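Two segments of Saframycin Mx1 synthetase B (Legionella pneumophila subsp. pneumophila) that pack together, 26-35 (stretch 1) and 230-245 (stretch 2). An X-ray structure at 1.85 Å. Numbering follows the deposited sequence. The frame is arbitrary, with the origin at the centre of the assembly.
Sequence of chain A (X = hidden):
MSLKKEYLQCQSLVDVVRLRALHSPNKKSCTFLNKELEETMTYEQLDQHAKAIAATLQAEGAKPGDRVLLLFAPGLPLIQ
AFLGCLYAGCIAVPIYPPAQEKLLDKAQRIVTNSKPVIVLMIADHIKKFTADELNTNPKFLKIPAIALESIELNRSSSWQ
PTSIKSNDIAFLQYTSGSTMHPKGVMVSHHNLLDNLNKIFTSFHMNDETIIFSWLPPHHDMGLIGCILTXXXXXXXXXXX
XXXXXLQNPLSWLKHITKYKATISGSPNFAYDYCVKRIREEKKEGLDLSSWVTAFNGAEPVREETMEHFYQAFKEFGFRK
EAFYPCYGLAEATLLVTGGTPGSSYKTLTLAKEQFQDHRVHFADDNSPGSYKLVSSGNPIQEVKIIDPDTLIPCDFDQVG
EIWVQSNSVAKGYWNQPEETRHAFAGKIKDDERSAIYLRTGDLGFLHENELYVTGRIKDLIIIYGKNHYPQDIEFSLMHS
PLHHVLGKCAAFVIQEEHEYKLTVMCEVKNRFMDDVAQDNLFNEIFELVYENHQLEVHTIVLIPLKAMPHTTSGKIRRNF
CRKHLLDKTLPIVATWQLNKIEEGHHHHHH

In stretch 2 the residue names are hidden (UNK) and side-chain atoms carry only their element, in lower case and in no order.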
ATOM      1  N   ASN A  26     -15.134  25.163   9.389  1.00 16.73           N
ATOM      2  CA  ASN A  26     -16.015  24.075   9.841  1.00 18.67           C
ATOM      3  C   ASN A  26     -16.260  22.955   8.835  1.00 17.07           C
ATOM      4  O   ASN A  26     -17.035  22.042   9.114  1.00 17.50           O
ATOM      5  CB  ASN A  26     -17.362  24.612  10.344  1.00 20.15           C
ATOM      6  CG  ASN A  26     -17.226  25.448  11.618  1.00 23.93           C
ATOM      7  OD1 ASN A  26     -16.289  25.279  12.405  1.00 23.82           O
ATOM      8  ND2 ASN A  26     -18.177  26.362  11.821  1.00 28.04           N
ATOM      9  N   LYS A  27     -15.613  23.027   7.680  1.00 15.52           N
ATOM     10  CA  LYS A  27     -15.708  21.961   6.687  1.00 16.39           C
ATOM     11  C   LYS A  27     -15.082  20.681   7.251  1.00 16.03           C
ATOM     12  O   LYS A  27     -13.940  20.681   7.713  1.00 14.84           O
ATOM     13  CB  LYS A  27     -15.028  22.357   5.371  1.00 16.63           C
ATOM     14  CG  LYS A  27     -15.220  21.362   4.210  1.00 16.77           C
ATOM     15  CD  LYS A  27     -14.435  21.758   2.948  1.00 18.93           C
ATOM     16  CE  LYS A  27     -15.131  22.864   2.180  1.00 24.13           C
ATOM     17  NZ  LYS A  27     -14.371  23.343   0.966  1.00 28.36           N
ATOM     18  N   LYS A  28     -15.841  19.597   7.213  1.00 16.95           N
ATOM     19  CA  LYS A  28     -15.340  18.294   7.649  1.00 18.43           C
ATOM     20  C   LYS A  28     -14.175  17.868   6.776  1.00 15.99           C
ATOM     21  O   LYS A  28     -14.255  17.924   5.562  1.00 16.53           O
ATOM     22  CB  LYS A  28     -16.422  17.216   7.510  1.00 17.86           C
ATOM     23  CG  LYS A  28     -17.703  17.491   8.253  1.00 23.42           C
ATOM     24  CD  LYS A  28     -18.726  16.351   8.026  1.00 26.08           C
ATOM     25  CE  LYS A  28     -20.004  16.589   8.810  1.00 34.68           C
ATOM     26  NZ  LYS A  28     -19.664  16.937  10.225  1.00 39.60           N
ATOM     27  N   SER A  29     -13.101  17.402   7.390  1.00 15.44           N
ATOM     28  CA  SER A  29     -11.984  16.893   6.611  1.00 14.74           C
ATOM     29  C   SER A  29     -11.833  15.377   6.748  1.00 15.33           C
ATOM     30  O   SER A  29     -12.012  14.632   5.783  1.00 16.14           O
ATOM     31  CB  SER A  29     -10.691  17.603   7.047  1.00 14.54           C
ATOM     32  OG  SER A  29      -9.572  17.050   6.404  1.00 15.57           O
ATOM     33  N   CYS A  30     -11.521  14.921   7.954  1.00 15.77           N
ATOM     34  CA  CYS A  30     -11.184  13.517   8.167  1.00 16.46           C
ATOM     35  C   CYS A  30     -12.115  12.878   9.174  1.00 16.59           C
ATOM     36  O   CYS A  30     -12.367  13.441  10.240  1.00 17.09           O
ATOM     37  CB  CYS A  30      -9.740  13.394   8.679  1.00 16.02           C
ATOM     38  SG  CYS A  30      -8.496  13.767   7.409  1.00 17.18           S
ATOM     39  N   THR A  31     -12.612  11.697   8.833  1.00 14.70           N
ATOM     40  CA  THR A  31     -13.437  10.919   9.735  1.00 14.68           C
ATOM     41  C   THR A  31     -12.818   9.536   9.878  1.00 15.37           C
ATOM     42  O   THR A  31     -12.528   8.864   8.872  1.00 13.91           O
ATOM     43  CB  THR A  31     -14.892  10.762   9.215  1.00 17.26           C
ATOM     44  OG1 THR A  31     -15.548  12.043   9.162  1.00 17.90           O
ATOM     45  CG2 THR A  31     -15.706   9.805  10.119  1.00 15.81           C
ATOM     46  N   PHE A  32     -12.638   9.106  11.118  1.00 14.24           N
ATOM     47  CA  PHE A  32     -12.134   7.751  11.377  1.00 14.53           C
ATOM     48  C   PHE A  32     -13.185   6.916  12.137  1.00 16.83           C
ATOM     49  O   PHE A  32     -13.818   7.402  13.080  1.00 19.35           O
ATOM     50  CB  PHE A  32     -10.785   7.802  12.113  1.00 16.52           C
ATOM     51  CG  PHE A  32     -10.052   6.502  12.098  1.00 15.53           C
ATOM     52  CD1 PHE A  32      -9.281   6.142  10.999  1.00 16.72           C
ATOM     53  CD2 PHE A  32     -10.167   5.616  13.161  1.00 16.60           C
ATOM     54  CE1 PHE A  32      -8.617   4.926  10.970  1.00 15.76           C
ATOM     55  CE2 PHE A  32      -9.512   4.398  13.141  1.00 17.24           C
ATOM     56  CZ  PHE A  32      -8.733   4.055  12.044  1.00 16.20           C
ATOM     57  N   LEU A  33     -13.353   5.669  11.714  1.00 15.91           N
ATOM     58  CA  LEU A  33     -14.414   4.816  12.202  1.00 18.29           C
ATOM     59  C   LEU A  33     -13.778   3.635  12.890  1.00 21.55           C
ATOM     60  O   LEU A  33     -12.838   3.048  12.360  1.00 19.34           O
ATOM     61  CB  LEU A  33     -15.285   4.321  11.041  1.00 19.94           C
ATOM     62  CG  LEU A  33     -15.882   5.348  10.077  1.00 20.71           C
ATOM     63  CD1 LEU A  33     -16.615   4.661   8.925  1.00 17.72           C
ATOM     64  CD2 LEU A  33     -16.814   6.313  10.793  1.00 21.07           C
ATOM     65  N   ASN A  34     -14.253   3.324  14.093  1.00 23.20           N
ATOM     66  CA  ASN A  34     -13.894   2.066  14.733  1.00 28.43           C
ATOM     67  C   ASN A  34     -15.174   1.406  15.206  1.00 28.72           C
ATOM     68  O   ASN A  34     -15.817   1.904  16.118  1.00 31.03           O
ATOM     69  CB  ASN A  34     -12.949   2.291  15.916  1.00 30.89           C
ATOM     70  CG  ASN A  34     -12.335   0.988  16.419  1.00 32.42           C
ATOM     71  OD1 ASN A  34     -12.452  -0.058  15.776  1.00 34.23           O
ATOM     72  ND2 ASN A  34     -11.667   1.049  17.559  1.00 37.96           N
ATOM     73  N   LYS A  35     -15.543   0.297  14.575  1.00 28.59           N
ATOM     74  CA  LYS A  35     -16.832  -0.350  14.839  1.00 33.11           C
ATOM     75  C   LYS A  35     -17.940   0.633  14.504  1.00 32.61           C
ATOM     76  O   LYS A  35     -18.044   1.090  13.363  1.00 31.06           O
ATOM     77  CB  LYS A  35     -16.944  -0.801  16.297  1.00 33.47           C
ATOM     78  CG  LYS A  35     -15.928  -1.861  16.710  1.00 37.18           C
ATOM     79  CD  LYS A  35     -16.043  -3.124  15.862  1.00 40.83           C
ATOM     80  CE  LYS A  35     -15.372  -4.329  16.542  1.00 42.77           C
ATOM     81  NZ  LYS A  35     -15.805  -5.630  15.925  1.00 45.64           N
ATOM     82  N   UNK A 230      -7.198  14.185  -0.299  1.00 13.44           N
ATOM     83  CA  UNK A 230      -8.443  14.830   0.154  1.00 13.32           C
ATOM     84  C   UNK A 230      -8.192  16.089   0.996  1.00 13.81           C
ATOM     85  O   UNK A 230      -8.896  17.086   0.854  1.00 13.56           O
ATOM     86  c   UNK A 230      -8.359  12.514   0.869  1.00 15.73           C
ATOM     87  c   UNK A 230      -9.122  13.760   1.038  1.00 14.34           C
ATOM     88  c   UNK A 230      -7.112  12.755   0.078  1.00 12.61           C
ATOM     89  N   UNK A 231      -7.221  16.035   1.900  1.00 11.83           N
ATOM     90  CA  UNK A 231      -6.890  17.231   2.678  1.00 13.27           C
ATOM     91  C   UNK A 231      -6.507  18.406   1.755  1.00 13.65           C
ATOM     92  O   UNK A 231      -7.028  19.520   1.888  1.00 14.45           O
ATOM     93  c   UNK A 231      -5.787  16.915   3.730  1.00 14.91           C
ATOM     94  c   UNK A 231      -6.379  15.990   4.799  1.00 13.88           C
ATOM     95  c   UNK A 231      -5.373  15.479   5.833  1.00 15.23           C
ATOM     96  c   UNK A 231      -5.259  18.211   4.386  1.00 14.41           C
ATOM     97  N   UNK A 232      -5.614  18.138   0.806  1.00 13.07           N
ATOM     98  CA  UNK A 232      -5.231  19.102  -0.225  1.00 12.88           C
ATOM     99  C   UNK A 232      -6.420  19.628  -1.044  1.00 14.60           C
ATOM    100  O   UNK A 232      -6.514  20.824  -1.352  1.00 14.17           O
ATOM    101  c   UNK A 232      -3.264  20.413  -4.818  1.00 19.61           C
ATOM    102  c   UNK A 232      -4.220  18.413  -1.143  1.00 14.02           C
ATOM    103  c   UNK A 232      -3.036  20.219  -2.451  1.00 15.13           C
ATOM    104  c   UNK A 232      -2.716  20.863  -3.636  1.00 17.32           C
ATOM    105  c   UNK A 232      -4.123  19.345  -4.836  1.00 17.79           C
ATOM    106  c   UNK A 232      -4.441  18.713  -3.645  1.00 17.24           C
ATOM    107  o   UNK A 232      -2.953  21.044  -5.986  1.00 22.99           O
ATOM    108  c   UNK A 232      -3.903  19.135  -2.439  1.00 15.00           C
ATOM    109  N   UNK A 233      -7.324  18.738  -1.433  1.00 13.13           N
ATOM    110  CA  UNK A 233      -8.399  19.111  -2.344  1.00 15.66           C
ATOM    111  C   UNK A 233      -9.719  19.559  -1.709  1.00 16.08           C
ATOM    112  O   UNK A 233     -10.682  19.839  -2.420  1.00 16.22           O
ATOM    113  N   UNK A 234      -9.788  19.617  -0.382  1.00 14.26           N
ATOM    114  CA  UNK A 234     -11.008  20.075   0.277  1.00 16.34           C
ATOM    115  C   UNK A 234     -12.121  19.036   0.347  1.00 17.00           C
ATOM    116  O   UNK A 234     -13.311  19.367   0.411  1.00 17.15           O
ATOM    117  N   UNK A 235     -11.723  17.767   0.344  1.00 15.27           N
ATOM    118  CA  UNK A 235     -12.640  16.648   0.148  1.00 15.56           C
ATOM    119  C   UNK A 235     -12.643  15.753   1.357  1.00 15.09           C
ATOM    120  O   UNK A 235     -11.583  15.501   1.944  1.00 14.10           O
ATOM    121  c   UNK A 235     -13.503  17.146  -2.590  1.00 20.08           C
ATOM    122  c   UNK A 235     -12.214  16.489  -2.342  1.00 20.87           C
ATOM    123  c   UNK A 235     -12.926  14.412  -1.066  1.00 18.39           C
ATOM    124  c   UNK A 235     -12.141  15.749  -1.010  1.00 16.57           C
ATOM    125  N   UNK A 236     -13.802  15.222   1.722  1.00 14.20           N
ATOM    126  CA  UNK A 236     -13.855  14.350   2.905  1.00 15.24           C
ATOM    127  C   UNK A 236     -13.087  13.038   2.716  1.00 15.87           C
ATOM    128  O   UNK A 236     -13.179  12.402   1.658  1.00 14.21           O
ATOM    129  c   UNK A 236     -15.295  14.019   3.278  1.00 15.98           C
ATOM    130  o   UNK A 236     -18.432  14.775   4.000  1.00 21.57           O
ATOM    131  n   UNK A 236     -17.230  13.995   5.728  1.00 17.44           N
ATOM    132  c   UNK A 236     -17.346  14.617   4.571  1.00 20.86           C
ATOM    133  c   UNK A 236     -16.061  15.135   3.968  1.00 15.99           C
ATOM    134  N   UNK A 237     -12.330  12.644   3.743  1.00 14.55           N
ATOM    135  CA  UNK A 237     -11.701  11.328   3.794  1.00 14.71           C
ATOM    136  C   UNK A 237     -12.386  10.555   4.916  1.00 15.03           C
ATOM    137  O   UNK A 237     -12.415  11.018   6.066  1.00 18.24           O
ATOM    138  c   UNK A 237     -10.184  11.465   4.073  1.00 14.40           C
ATOM    139  N   UNK A 238     -12.985   9.412   4.595  1.00 13.20           N
ATOM    140  CA  UNK A 238     -13.635   8.603   5.623  1.00 13.96           C
ATOM    141  C   UNK A 238     -12.881   7.297   5.738  1.00 14.25           C
ATOM    142  O   UNK A 238     -12.667   6.633   4.723  1.00 15.33           O
ATOM    143  c   UNK A 238     -15.811   7.509   6.416  1.00 14.87           C
ATOM    144  c   UNK A 238     -15.117   8.256   5.247  1.00 14.63           C
ATOM    145  c   UNK A 238     -15.873   9.509   4.798  1.00 18.57           C
ATOM    146  c   UNK A 238     -16.160  10.452   5.850  1.00 20.54           C
ATOM    147  N   UNK A 239     -12.464   6.923   6.947  1.00 13.54           N
ATOM    148  CA  UNK A 239     -11.477   5.854   7.071  1.00 15.33           C
ATOM    149  C   UNK A 239     -11.745   4.833   8.184  1.00 14.51           C
ATOM    150  O   UNK A 239     -12.408   5.120   9.170  1.00 15.85           O
ATOM    151 se   UNK A 239      -8.165   8.493   6.802  1.00 33.87          SE
ATOM    152  c   UNK A 239      -9.318   9.746   7.813  1.00 20.06           C
ATOM    153  c   UNK A 239      -9.586   7.301   6.132  1.00 18.21           C
ATOM    154  c   UNK A 239     -10.090   6.459   7.298  1.00 12.38           C
ATOM    155  N   UNK A 240     -11.196   3.644   8.001  1.00 14.29           N
ATOM    156  CA  UNK A 240     -11.076   2.692   9.084  1.00 14.36           C
ATOM    157  C   UNK A 240      -9.734   1.984   8.933  1.00 14.95           C
ATOM    158  O   UNK A 240      -9.007   2.196   7.944  1.00 14.55           O
ATOM    159  c   UNK A 240     -13.298  -1.415   6.182  1.00 15.84           C
ATOM    160  c   UNK A 240     -12.216   1.678   9.043  1.00 15.02           C
ATOM    161  c   UNK A 240     -12.155   0.732   7.856  1.00 15.24           C
ATOM    162 se   UNK A 240     -13.715  -0.467   7.834  1.00 27.92          SE
ATOM    163  N   UNK A 241      -9.403   1.128   9.893  1.00 14.55           N
ATOM    164  CA  UNK A 241      -8.122   0.430   9.855  1.00 15.50           C
ATOM    165  C   UNK A 241      -8.140  -0.816   8.960  1.00 14.75           C
ATOM    166  O   UNK A 241      -9.186  -1.409   8.726  1.00 15.71           O
ATOM    167  c   UNK A 241      -7.716   0.016  11.265  1.00 15.76           C
ATOM    168  o   UNK A 241      -8.582  -1.000  11.740  1.00 16.49           O
ATOM    169  N   UNK A 242      -6.972  -1.239   8.488  1.00 14.54           N
ATOM    170  CA  UNK A 242      -6.946  -2.474   7.702  1.00 15.20           C
ATOM    171  C   UNK A 242      -7.413  -3.654   8.537  1.00 16.90           C
ATOM    172  O   UNK A 242      -8.036  -4.568   7.993  1.00 15.88           O
ATOM    173  c   UNK A 242      -4.947  -1.245   7.347  1.00 17.21           C
ATOM    174  c   UNK A 242      -5.655  -0.581   8.508  1.00 14.84           C
ATOM    175  c   UNK A 242      -5.464  -2.627   7.336  1.00 15.91           C
ATOM    176  N   UNK A 243      -7.120  -3.631   9.840  1.00 16.31           N
ATOM    177  CA  UNK A 243      -7.603  -4.693  10.733  1.00 18.02           C
ATOM    178  C   UNK A 243      -9.130  -4.839  10.638  1.00 18.38           C
ATOM    179  O   UNK A 243      -9.662  -5.946  10.549  1.00 19.31           O
ATOM    180  c   UNK A 243      -7.735  -5.361  13.194  1.00 23.21           C
ATOM    181  c   UNK A 243      -9.426  -5.923  14.826  1.00 24.68           C
ATOM    182  c   UNK A 243      -7.661  -7.471  14.387  1.00 26.07           C
ATOM    183  c   UNK A 243      -8.810  -7.136  15.069  1.00 26.45           C
ATOM    184  c   UNK A 243      -7.125  -6.577  13.445  1.00 27.50           C
ATOM    185  c   UNK A 243      -7.161  -4.406  12.179  1.00 21.44           C
ATOM    186  c   UNK A 243      -8.892  -5.042  13.883  1.00 22.68           C
ATOM    187  N   UNK A 244      -9.833  -3.714  10.639  1.00 17.02           N
ATOM    188  CA  UNK A 244     -11.294  -3.711  10.539  1.00 18.92           C
ATOM    189  C   UNK A 244     -11.757  -4.334   9.230  1.00 17.93           C
ATOM    190  O   UNK A 244     -12.707  -5.121   9.194  1.00 17.52           O
ATOM    191  o   UNK A 244     -11.708  -1.852  12.027  1.00 21.51           O
ATOM    192  c   UNK A 244     -11.836  -2.277  10.682  1.00 18.62           C
ATOM    193  N   UNK A 245     -11.077  -3.980   8.147  1.00 15.43           N
ATOM    194  CA  UNK A 245     -11.405  -4.570   6.858  1.00 16.21           C
ATOM    195  C   UNK A 245     -11.228  -6.101   6.853  1.00 16.73           C
ATOM    196  O   UNK A 245     -12.125  -6.841   6.436  1.00 17.53           O
ATOM    197  c   UNK A 245     -10.732  -4.664   4.441  1.00 14.06           C
ATOM    198  c   UNK A 245      -9.871  -6.009   2.651  1.00 14.05           C
ATOM    199  c   UNK A 245     -12.186  -5.395   2.665  1.00 14.42           C
ATOM    200  c   UNK A 245     -10.550  -3.966   5.742  1.00 14.47           C
ATOM    201  c   UNK A 245     -11.983  -4.707   3.849  1.00 14.71           C
ATOM    202  c   UNK A 245     -11.123  -6.044   2.066  1.00 14.24           C
ATOM    203  c   UNK A 245      -9.684  -5.336   3.843  1.00 14.00           C
TER
HETATM  204  O   HOH W   1     -15.075  18.110   2.684  1.00 23.11           O
HETATM  205  O   HOH W   2     -10.255  17.088   3.815  1.00 17.85           O
HETATM  206  O   HOH W   3     -14.841  13.571   7.132  1.00 19.49           O
HETATM  207  O   HOH W   4     -18.073  12.310   8.289  1.00 30.98           O
HETATM  208  O   HOH W   5     -11.031   0.987  12.325  1.00 18.46           O
HETATM  209  O   HOH W   6     -11.238  -2.684  15.224  1.00 31.61           O

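Position 230 has three carbons closing a ring onto its own N, and touches nothing on stretch 1: Pro230. Position 231 carries four carbons, forked at the first with one arm two carbons long; one carbon lies 3.7 Å from Ser29 OG and another 3.9 Å from Cys30 SG. This is Ile231. At 232 one carbon leads to a six-carbon ring bearing an oxygen, out of reach: Tyr232. Position 233 has no side chain, hence Gly233.

Position 234 is also bare, and its O lies 3.7 Å from Lys27 CD. It is Gly234, with positive phi, in a Schellman motif following the helix; a CB here would sit 3.8 Å from Lys27 NZ. Position 235 has four carbons, forked at the first, its CA-to-CB bond directed away from stretch 1 and no side-chain atom in contact: Ile235.

Position 236 has three carbons, the third carrying one O and one N, and that N lies 3.6 Å from Lys28 CD: Gln236. Its NE2 donates to water 3, 2.8 Å from that water's O, which also bonds Thr31 OG1. Position 237 has a single carbon, CB, 4.4 Å from Cys30 SG: Ala237. Position 238 has four carbons forked at the first, one of them 3.6 Å from Thr31 CB: Ile238, whose CG2 also meets Leu33 CD1 at 3.9 Å.

Position 239 is an unbranched run of two carbons, selenium and carbon, ending 3.8 Å from Cys30 CB. It is Met239, as selenomethionine, and its CB packs 3.8 Å from Phe32 CD1. The same chain recurs at 240, with CB 3.6 Å from Leu33 O: Met240, also selenomethionine, whose CA makes an off-centre CH-pi contact with the Phe32 ring.

One carbon and one oxygen at 241, with CB 4.2 Å from Phe32 CZ, mean Ser241, the N-cap of the next helix. Neither 242, a three-carbon ring on N, nor 243, one carbon then a six-carbon ring, touches stretch 1: Pro242 and Phe243. Position 244, one carbon and one oxygen, the latter 4.2 Å from Asn34 OD1, is Ser244; its N donates to Ser241 OG (3.2 Å). Position 245, out of reach, repeats the carbon-linked ring: Phe245.

The rule is parallel pairing. Ala237 N to Ser29 O (2.9 Å), Thr31 N to Ala237 O (2.9 Å), Met239 N to Thr31 O (2.7 Å) and Leu33 N to Met239 O (2.8 Å) fix the register. Side chains then sort by face: Cys30, Phe32, Ala237 and Met239 share one, Thr31 and Ile238 the other. Where direct pairing stops, water 5 joins Leu33 O to Ser241 N.

Stretch 2 (230-245) PIYGGIQAIMMSPFSF
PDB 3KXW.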